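Local coordinates for Blr3880 protein (Bradyrhizobium japonicum, PDB 2OOD) that probably catalyses the zinc-dependent hydrolytic deamination of guanine to xanthine and ammonia, a step in purine breakdown, at residues 166-170 and 209-215. Sequence-based numbering, arbitrary orientation.
Sequences GIDRN and FGASPEL
The backbone of D168 and R169 docks onto the carbonyl of G210. D168 N donates to G210 O at 2.6 Å, almost in line with the C=O bond. R169 N reaches the same oxygen at 3.2 Å, but from above the carbonyl plane, 72° out of it. G210, I167 and L215 make the buried, tightly packed part. I167 CD1 lies against G210, and L215 CD2 is 3.4 Å from D168 CB. F182 of helix 179-193 also touches L215.

D168 points its carboxylate at the start of helix 213-225. S212 is the N-cap of that helix. Its OG takes a bond from L215 N and a weak one from E214 N. S212 OG also lies near D168 OD1, but the pair is modelled too short for that bond to be more than doubtful. Both segments belong to the amidohydrolase TIM barrel: 166-170 follows barrel strand 160-166, and the other segment runs from the loop after strand 199-205 into the first turn of helix 213-225.

At the other end, N170 lays its amide over one face of the F209 ring. The planes are 11° apart, with ND2 above the ring centre. The same ND2 donates to F209 O at 2.7 Å, which fixes the amide's rotation. The F209 ring is set under this amide by a chi1 of -175°, which turns CG away from the backbone nitrogen. The F209 side chain lies about 6 Å from the bound guanine at nearest atoms. An alanine at F209 would keep the backbone acceptor, but N170 would probably lose the surface it stacks on.

The outer side is more open. R169 extends across S212 and P213, crossing the proline at about a right angle, while NH1 forms a salt bridge with E248. Water joins D168 OD2 to E214 OE1.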
loop_
_atom_site.group_PDB
_atom_site.type_symbol
_atom_site.label_atom_id
_atom_site.label_comp_id
_atom_site.label_asym_id
_atom_site.label_seq_id
_atom_site.Cartn_x
_atom_site.Cartn_y
_atom_site.Cartn_z
ATOM N N GLY A 166 25.255 15.903 5.985
ATOM C CA GLY A 166 26.449 16.030 5.161
ATOM C C GLY A 166 26.545 15.048 4.005
ATOM O O GLY A 166 26.246 13.865 4.159
ATOM N N ILE A 167 26.958 15.539 2.842
ATOM C CA ILE A 167 27.108 14.709 1.653
ATOM C C ILE A 167 28.411 15.166 1.000
ATOM O O ILE A 167 28.588 16.340 0.663
ATOM C CB ILE A 167 25.901 14.871 0.686
ATOM C CG1 ILE A 167 26.109 14.028 -0.572
ATOM C CG2 ILE A 167 25.701 16.321 0.328
ATOM C CD1 ILE A 167 25.881 12.559 -0.354
ATOM N N ASP A 168 29.317 14.210 0.824
ATOM C CA ASP A 168 30.664 14.454 0.302
ATOM C C ASP A 168 30.944 14.078 -1.161
ATOM O O ASP A 168 31.426 14.902 -1.937
ATOM C CB ASP A 168 31.647 13.705 1.211
ATOM C CG ASP A 168 32.916 14.461 1.425
ATOM O OD1 ASP A 168 33.708 14.077 2.320
ATOM O OD2 ASP A 168 33.113 15.446 0.689
ATOM N N ARG A 169 30.665 12.823 -1.513
ATOM C CA ARG A 169 30.894 12.296 -2.859
ATOM C C ARG A 169 29.583 11.915 -3.536
ATOM O O ARG A 169 28.507 11.984 -2.937
ATOM C CB ARG A 169 31.736 11.018 -2.796
ATOM C CG ARG A 169 32.857 10.993 -1.785
ATOM C CD ARG A 169 33.303 9.550 -1.563
ATOM N NE ARG A 169 34.683 9.464 -1.078
ATOM C CZ ARG A 169 35.311 8.333 -0.734
ATOM N NH1 ARG A 169 34.694 7.151 -0.810
ATOM N NH2 ARG A 169 36.573 8.383 -0.315
ATOM N N ASN A 170 29.700 11.486 -4.787
ATOM C CA ASN A 170 28.568 11.020 -5.574
ATOM C C ASN A 170 27.297 11.871 -5.593
ATOM O O ASN A 170 26.186 11.333 -5.560
ATOM C CB ASN A 170 28.220 9.589 -5.144
ATOM C CG ASN A 170 29.331 8.595 -5.466
ATOM O OD1 ASN A 170 29.809 8.540 -6.601
ATOM N ND2 ASN A 170 29.739 7.800 -4.474
ATOM N N PHE A 209 28.126 5.697 0.987
ATOM C CA PHE A 209 28.367 5.886 -0.437
ATOM C C PHE A 209 28.646 7.335 -0.821
ATOM O O PHE A 209 29.352 7.594 -1.793
ATOM C CB PHE A 209 27.178 5.376 -1.246
ATOM C CG PHE A 209 27.394 5.430 -2.729
ATOM C CD1 PHE A 209 28.410 4.686 -3.322
ATOM C CD2 PHE A 209 26.569 6.203 -3.542
ATOM C CE1 PHE A 209 28.604 4.708 -4.710
ATOM C CE2 PHE A 209 26.753 6.234 -4.938
ATOM C CZ PHE A 209 27.771 5.483 -5.519
ATOM N N GLY A 210 28.081 8.271 -0.065
ATOM C CA GLY A 210 28.289 9.677 -0.360
ATOM C C GLY A 210 29.084 10.390 0.719
ATOM O O GLY A 210 28.954 11.606 0.885
ATOM N N ALA A 211 29.921 9.644 1.442
ATOM C CA ALA A 211 30.724 10.216 2.516
ATOM C C ALA A 211 32.198 9.815 2.479
ATOM O O ALA A 211 32.547 8.661 2.759
ATOM C CB ALA A 211 30.129 9.832 3.853
ATOM N N SER A 212 33.064 10.768 2.141
ATOM C CA SER A 212 34.498 10.501 2.098
ATOM C C SER A 212 34.954 10.200 3.522
ATOM O O SER A 212 34.306 10.608 4.494
ATOM C CB SER A 212 35.263 11.724 1.597
ATOM O OG SER A 212 35.551 12.604 2.675
ATOM N N PRO A 213 36.082 9.490 3.670
ATOM C CA PRO A 213 36.550 9.186 5.024
ATOM C C PRO A 213 36.814 10.439 5.862
ATOM O O PRO A 213 36.881 10.350 7.094
ATOM C CB PRO A 213 37.801 8.335 4.782
ATOM C CG PRO A 213 38.272 8.786 3.445
ATOM C CD PRO A 213 36.988 8.917 2.662
ATOM N N GLU A 214 36.964 11.600 5.217
ATOM C CA GLU A 214 37.180 12.831 5.987
ATOM C C GLU A 214 35.848 13.256 6.623
ATOM O O GLU A 214 35.797 13.618 7.807
ATOM C CB GLU A 214 37.701 13.977 5.110
ATOM C CG GLU A 214 39.016 13.695 4.415
ATOM C CD GLU A 214 38.816 13.108 3.021
ATOM O OE1 GLU A 214 38.295 13.852 2.140
ATOM O OE2 GLU A 214 39.174 11.914 2.814
ATOM N N LEU A 215 34.779 13.204 5.826
ATOM C CA LEU A 215 33.450 13.569 6.298
ATOM C C LEU A 215 33.046 12.667 7.466
ATOM O O LEU A 215 32.500 13.135 8.462
ATOM C CB LEU A 215 32.433 13.447 5.163
ATOM C CG LEU A 215 30.981 13.779 5.514
ATOM C CD1 LEU A 215 30.906 15.190 6.051
ATOM C CD2 LEU A 215 30.101 13.625 4.283
HETATM O O HOH W 1 26.688 11.422 2.832
HETATM O O HOH W 2 36.068 15.450 0.834
#